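Local coordinates for peptide methionine sulfoxide reductase msrA/msrB (Neisseria meningitidis, PDB 3BQG), which probably reduces methionine sulfoxide in proteins back to methionine through a redox-active cysteine, captured here as the sulfenic acid, at residues G15-F20 / H142-I147; H53-K58 / G92-S97. The protein carries 1 engineered substitution. One frame throughout, in Å; residues are numbered along the deposited sequence.

Contact 1 (G15-F20 / H142-I147)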
loop_
_atom_site.group_PDB
_atom_site.type_symbol
_atom_site.label_atom_id
_atom_site.label_comp_id
_atom_site.label_asym_id
_atom_site.label_seq_id
_atom_site.Cartn_x
_atom_site.Cartn_y
_atom_site.Cartn_z
ATOM N N GLY A 15 -6.696 5.502 4.507
ATOM C CA GLY A 15 -7.586 4.370 4.315
ATOM C C GLY A 15 -6.890 3.021 4.186
ATOM O O GLY A 15 -7.323 2.040 4.790
ATOM N N LEU A 16 -5.812 2.964 3.407
ATOM C CA LEU A 16 -5.096 1.708 3.219
ATOM C C LEU A 16 -4.481 1.205 4.524
ATOM O O LEU A 16 -4.453 0.002 4.776
ATOM C CB LEU A 16 -4.008 1.875 2.153
ATOM C CG LEU A 16 -3.252 0.610 1.719
ATOM C CD1 LEU A 16 -4.213 -0.398 1.109
ATOM C CD2 LEU A 16 -2.174 0.992 0.709
ATOM N N GLU A 17 -3.976 2.120 5.347
ATOM C CA GLU A 17 -3.375 1.725 6.616
ATOM C C GLU A 17 -4.452 1.181 7.546
ATOM O O GLU A 17 -4.307 0.100 8.118
ATOM C CB GLU A 17 -2.693 2.910 7.296
ATOM C CG GLU A 17 -2.268 2.587 8.730
ATOM C CD GLU A 17 -2.048 3.823 9.566
ATOM O OE1 GLU A 17 -2.956 4.680 9.608
ATOM O OE2 GLU A 17 -0.969 3.942 10.182
ATOM N N ALA A 18 -5.530 1.943 7.689
ATOM C CA ALA A 18 -6.641 1.547 8.549
ATOM C C ALA A 18 -7.136 0.167 8.140
ATOM O O ALA A 18 -7.501 -0.658 8.973
ATOM C CB ALA A 18 -7.768 2.563 8.432
ATOM N N TYR A 19 -7.147 -0.067 6.836
ATOM C CA TYR A 19 -7.582 -1.337 6.274
ATOM C C TYR A 19 -6.687 -2.505 6.708
ATOM O O TYR A 19 -7.180 -3.513 7.207
ATOM C CB TYR A 19 -7.603 -1.217 4.743
ATOM C CG TYR A 19 -7.868 -2.496 3.987
ATOM C CD1 TYR A 19 -9.141 -3.068 3.952
ATOM C CD2 TYR A 19 -6.845 -3.120 3.275
ATOM C CE1 TYR A 19 -9.385 -4.232 3.219
ATOM C CE2 TYR A 19 -7.080 -4.276 2.544
ATOM C CZ TYR A 19 -8.348 -4.827 2.518
ATOM O OH TYR A 19 -8.570 -5.966 1.776
ATOM N N PHE A 20 -5.374 -2.376 6.527
ATOM C CA PHE A 20 -4.473 -3.467 6.893
ATOM C C PHE A 20 -4.365 -3.751 8.393
ATOM O O PHE A 20 -4.073 -4.877 8.791
ATOM C CB PHE A 20 -3.083 -3.238 6.280
ATOM C CG PHE A 20 -2.945 -3.819 4.900
ATOM C CD1 PHE A 20 -2.622 -5.162 4.728
ATOM C CD2 PHE A 20 -3.230 -3.050 3.778
ATOM C CE1 PHE A 20 -2.596 -5.739 3.455
ATOM C CE2 PHE A 20 -3.211 -3.614 2.497
ATOM C CZ PHE A 20 -2.890 -4.965 2.335
ATOM N N HIS A 142 -0.285 11.492 11.048
ATOM C CA HIS A 142 -0.760 10.648 9.954
ATOM C C HIS A 142 -0.907 9.178 10.356
ATOM O O HIS A 142 -1.727 8.457 9.787
ATOM C CB HIS A 142 0.187 10.743 8.753
ATOM C CG HIS A 142 -0.005 11.974 7.926
ATOM N ND1 HIS A 142 -1.206 12.287 7.326
ATOM C CD2 HIS A 142 0.856 12.960 7.581
ATOM C CE1 HIS A 142 -1.076 13.412 6.648
ATOM N NE2 HIS A 142 0.166 13.842 6.786
ATOM N N GLN A 143 -0.111 8.726 11.323
ATOM C CA GLN A 143 -0.182 7.332 11.771
ATOM C C GLN A 143 -1.498 7.088 12.517
ATOM O O GLN A 143 -1.896 7.900 13.355
ATOM C CB GLN A 143 0.991 7.006 12.701
ATOM C CG GLN A 143 2.372 7.331 12.141
ATOM C CD GLN A 143 2.660 6.619 10.829
ATOM O OE1 GLN A 143 2.102 5.559 10.553
ATOM N NE2 GLN A 143 3.547 7.194 10.022
ATOM N N ASP A 144 -2.160 5.968 12.220
ATOM C CA ASP A 144 -3.440 5.633 12.850
ATOM C C ASP A 144 -4.419 6.786 12.681
ATOM O O ASP A 144 -5.243 7.046 13.557
ATOM C CB ASP A 144 -3.262 5.363 14.349
ATOM C CG ASP A 144 -2.297 4.234 14.630
ATOM O OD1 ASP A 144 -2.424 3.167 13.997
ATOM O OD2 ASP A 144 -1.417 4.414 15.497
ATOM N N TYR A 145 -4.326 7.470 11.547
ATOM C CA TYR A 145 -5.175 8.620 11.269
ATOM C C TYR A 145 -6.668 8.410 11.477
ATOM O O TYR A 145 -7.306 9.189 12.182
ATOM C CB TYR A 145 -4.949 9.109 9.839
ATOM C CG TYR A 145 -5.662 10.403 9.531
ATOM C CD1 TYR A 145 -5.102 11.627 9.890
ATOM C CD2 TYR A 145 -6.903 10.405 8.901
ATOM C CE1 TYR A 145 -5.758 12.823 9.625
ATOM C CE2 TYR A 145 -7.571 11.593 8.633
ATOM C CZ TYR A 145 -6.993 12.800 8.995
ATOM O OH TYR A 145 -7.640 13.984 8.726
ATOM N N LEU A 146 -7.229 7.373 10.858
ATOM C CA LEU A 146 -8.662 7.107 10.966
ATOM C C LEU A 146 -9.094 6.603 12.338
ATOM O O LEU A 146 -10.281 6.619 12.665
ATOM C CB LEU A 146 -9.104 6.124 9.875
ATOM C CG LEU A 146 -8.999 6.682 8.447
ATOM C CD1 LEU A 146 -9.458 5.640 7.440
ATOM C CD2 LEU A 146 -9.834 7.952 8.329
ATOM N N ILE A 147 -8.136 6.150 13.137
ATOM C CA ILE A 147 -8.448 5.681 14.482
ATOM C C ILE A 147 -8.572 6.915 15.369
ATOM O O ILE A 147 -9.378 6.952 16.296
ATOM C CB ILE A 147 -7.341 4.744 15.024
ATOM C CG1 ILE A 147 -7.499 3.356 14.404
ATOM C CG2 ILE A 147 -7.414 4.659 16.545
ATOM C CD1 ILE A 147 -6.447 2.349 14.842
HETATM O O HOH W 1 -2.310 6.602 8.003
HETATM O O HOH W 2 -5.700 5.447 9.108
#
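E17 and D144 meet where helix 14-21 faces the turn that leads into helix 145-148. This belongs to the mixed alpha/beta fold of the MsrA family. H142 to Y145 form a type II beta turn, and the carboxylate of E17 faces the backbone of that turn. With CG anti to the backbone N (chi1 170°) and the chain extended, the carboxylate of E17 is carried to the N-H of D144. D144 N gives OE2 an almost straight bond, 3.1 Å long at 178°, on the syn side of the carboxylate. The same N-H makes a weak, bent second bond to OE1. Two waters also donate to E17 OE1. One of them also donates to H142 O, and the other accepts from L146 N. E17 OE2 lies 4.2 Å from D144 OD1; the donors at E17 probably offset the repulsion of these like charges. The Q143 side chain crosses E17 at about a right angle. Q143 OE1 is 3.5 Å from E17 OE2, two acceptors that do not bond. Q143 NE2 is bonded to S31 O and A138 O. Next to these polar groups, L146 points toward the helix with CG beside its backbone N. Its CD1 branch sits 3.9 Å from G15 CA and packs closest on A18, where L146 CD1 and A18 CB are 3.6 Å apart.

Contact 2 (H53-K58 / G92-S97)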
loop_
_atom_site.group_PDB
_atom_site.type_symbol
_atom_site.label_atom_id
_atom_site.label_comp_id
_atom_site.label_asym_id
_atom_site.label_seq_id
_atom_site.Cartn_x
_atom_site.Cartn_y
_atom_site.Cartn_z
ATOM N N HIS A 53 7.570 11.037 -4.321
ATOM C CA HIS A 53 7.269 9.890 -3.461
ATOM C C HIS A 53 5.826 9.435 -3.596
ATOM O O HIS A 53 4.939 10.226 -3.901
ATOM C CB HIS A 53 7.507 10.250 -1.987
ATOM C CG HIS A 53 8.913 10.643 -1.677
ATOM N ND1 HIS A 53 9.827 9.767 -1.130
ATOM C CD2 HIS A 53 9.569 11.815 -1.846
ATOM C CE1 HIS A 53 10.984 10.385 -0.973
ATOM N NE2 HIS A 53 10.853 11.629 -1.399
ATOM N N ALA A 54 5.597 8.156 -3.336
ATOM C CA ALA A 54 4.254 7.595 -3.384
ATOM C C ALA A 54 3.795 7.393 -1.939
ATOM O O ALA A 54 4.590 6.978 -1.088
ATOM C CB ALA A 54 4.281 6.260 -4.097
ATOM N N GLU A 55 2.535 7.704 -1.643
ATOM C CA GLU A 55 2.046 7.470 -0.293
ATOM C C GLU A 55 2.008 5.951 -0.206
ATOM O O GLU A 55 1.361 5.277 -1.012
ATOM C CB GLU A 55 0.677 8.120 -0.085
ATOM C CG GLU A 55 0.826 9.600 0.282
ATOM C CD GLU A 55 -0.484 10.294 0.576
ATOM O OE1 GLU A 55 -1.404 9.642 1.112
ATOM O OE2 GLU A 55 -0.586 11.507 0.287
ATOM N N THR A 56 2.736 5.422 0.764
ATOM C CA THR A 56 2.888 3.984 0.921
ATOM C C THR A 56 2.667 3.525 2.354
ATOM O O THR A 56 2.846 4.292 3.300
ATOM C CB THR A 56 4.326 3.582 0.476
ATOM O OG1 THR A 56 4.547 4.030 -0.872
ATOM C CG2 THR A 56 4.534 2.080 0.558
ATOM N N VAL A 57 2.266 2.270 2.504
ATOM C CA VAL A 57 2.050 1.697 3.821
ATOM C C VAL A 57 2.996 0.513 3.966
ATOM O O VAL A 57 2.932 -0.437 3.185
ATOM C CB VAL A 57 0.596 1.204 4.005
ATOM C CG1 VAL A 57 0.447 0.525 5.355
ATOM C CG2 VAL A 57 -0.374 2.375 3.905
ATOM N N LYS A 58 3.895 0.594 4.945
ATOM C CA LYS A 58 4.843 -0.482 5.211
ATOM C C LYS A 58 4.086 -1.491 6.073
ATOM O O LYS A 58 3.769 -1.211 7.229
ATOM C CB LYS A 58 6.060 0.062 5.972
ATOM C CG LYS A 58 7.079 -0.995 6.399
ATOM C CD LYS A 58 8.287 -0.362 7.095
ATOM C CE LYS A 58 7.947 0.191 8.475
ATOM N NZ LYS A 58 7.777 -0.878 9.520
ATOM N N GLY A 92 -2.527 12.263 -8.803
ATOM C CA GLY A 92 -1.134 12.663 -8.676
ATOM C C GLY A 92 -0.221 11.464 -8.510
ATOM O O GLY A 92 -0.677 10.400 -8.090
ATOM N N THR A 93 1.062 11.616 -8.827
ATOM C CA THR A 93 1.986 10.497 -8.695
ATOM C C THR A 93 2.090 9.985 -7.262
ATOM O O THR A 93 2.522 8.859 -7.046
ATOM C CB THR A 93 3.418 10.852 -9.183
ATOM O OG1 THR A 93 3.901 11.995 -8.468
ATOM C CG2 THR A 93 3.420 11.137 -10.672
ATOM N N GLN A 94 1.705 10.799 -6.280
ATOM C CA GLN A 94 1.799 10.361 -4.890
ATOM C C GLN A 94 0.713 9.347 -4.524
ATOM O O GLN A 94 0.753 8.750 -3.444
ATOM C CB GLN A 94 1.753 11.563 -3.937
ATOM C CG GLN A 94 0.371 12.063 -3.554
ATOM C CD GLN A 94 0.421 13.440 -2.904
ATOM O OE1 GLN A 94 0.543 14.454 -3.595
ATOM N NE2 GLN A 94 0.340 13.482 -1.570
ATOM N N TYR A 95 -0.244 9.151 -5.433
ATOM C CA TYR A 95 -1.335 8.201 -5.229
ATOM C C TYR A 95 -1.229 7.034 -6.218
ATOM O O TYR A 95 -2.182 6.268 -6.380
ATOM C CB TYR A 95 -2.698 8.896 -5.402
ATOM C CG TYR A 95 -2.912 10.067 -4.462
ATOM C CD1 TYR A 95 -2.957 9.877 -3.084
ATOM C CD2 TYR A 95 -3.034 11.369 -4.951
ATOM C CE1 TYR A 95 -3.113 10.950 -2.214
ATOM C CE2 TYR A 95 -3.192 12.455 -4.089
ATOM C CZ TYR A 95 -3.227 12.235 -2.723
ATOM O OH TYR A 95 -3.354 13.299 -1.863
ATOM N N ARG A 96 -0.077 6.905 -6.878
ATOM C CA ARG A 96 0.133 5.826 -7.842
ATOM C C ARG A 96 0.116 4.482 -7.122
ATOM O O ARG A 96 0.446 4.413 -5.937
ATOM C CB ARG A 96 1.475 6.013 -8.579
ATOM C CG ARG A 96 2.749 5.822 -7.737
ATOM C CD ARG A 96 3.985 6.024 -8.617
ATOM N NE ARG A 96 5.268 5.874 -7.925
ATOM C CZ ARG A 96 5.876 6.836 -7.228
ATOM N NH1 ARG A 96 5.329 8.040 -7.114
ATOM N NH2 ARG A 96 7.050 6.597 -6.657
ATOM N N SER A 97 -0.277 3.421 -7.823
ATOM C CA SER A 97 -0.311 2.097 -7.204
ATOM C C SER A 97 1.016 1.374 -7.401
ATOM O O SER A 97 1.682 1.529 -8.425
ATOM C CB SER A 97 -1.448 1.242 -7.784
ATOM O OG SER A 97 -1.279 1.019 -9.177
HETATM O O HOH W 3 4.825 11.983 -5.869
HETATM O O HOH W 4 -0.286 5.437 -3.380
HETATM O O HOH W 5 -2.747 12.902 0.603
#
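E55 and Q94 are joined twice, by backbone and by side chain. E55 N gives Q94 O a straight hydrogen bond of 2.7 Å. This holds the loop before strand 97-101 to the start of strand 54-62. With CG anti to the carbonyl carbon (chi1 -84°) and the chain extended beyond it, the E55 side chain lies side by side with Q94 and Y95. Its CB lies 3.4 Å from Q94 O, and CG stays near the same oxygen. CD comes within 3.9 Å of Y95 CE1 and the same distance of Q94 NE2. At the tip the two oxygens part. OE1 accepts from F13 N. OE2 takes Q94 NE2 at 2.9 Å on its anti side, with the oxygen close to the plane of the amide. OE2 also accepts from a water 2.6 Å away, and that water accepts in turn from Y95 OH. Thus E55 OE2 has two donors, and Y95 CE1 is 3.6 Å from it. The Q94 chain also spans the Y95 ring, with CG over the centre of one face. At the neighbouring residue, A54 CB rests 3.5 Å above the plane of the R96 guanidinium. This group is held by T93 O and G52 O through NH1, and by a salt bridge from NE to E128. F13 directly follows Cys12, which is oxidised to S-hydroxycysteine. E55 thus reaches the residue next to this cysteine, and its network with Q94 and Y95 probably borders the redox-active site, built on the GCFWG motif of the MsrA family.

The centres of contacts 1 and 2 lie 14 Å apart, and both segments of contact 2 fall between those of contact 1 along the chain. They meet at V57 of strand 54-62, against helix 14-21. V57 CG2 is 3.9 Å from E17 N and the same distance from L16 CD2. Both contacts also reach the residues after the oxidised Cys12. On the contact 1 side, the H142 ring meets F13 edge-to-face, H142 ND1 is hydrogen-bonded to W14 NE1, and Y145 stacks on W14. On the contact 2 side, E55 is the link. Contact 1 thus meets the side chains of F13 and W14, while contact 2 meets the backbone of F13.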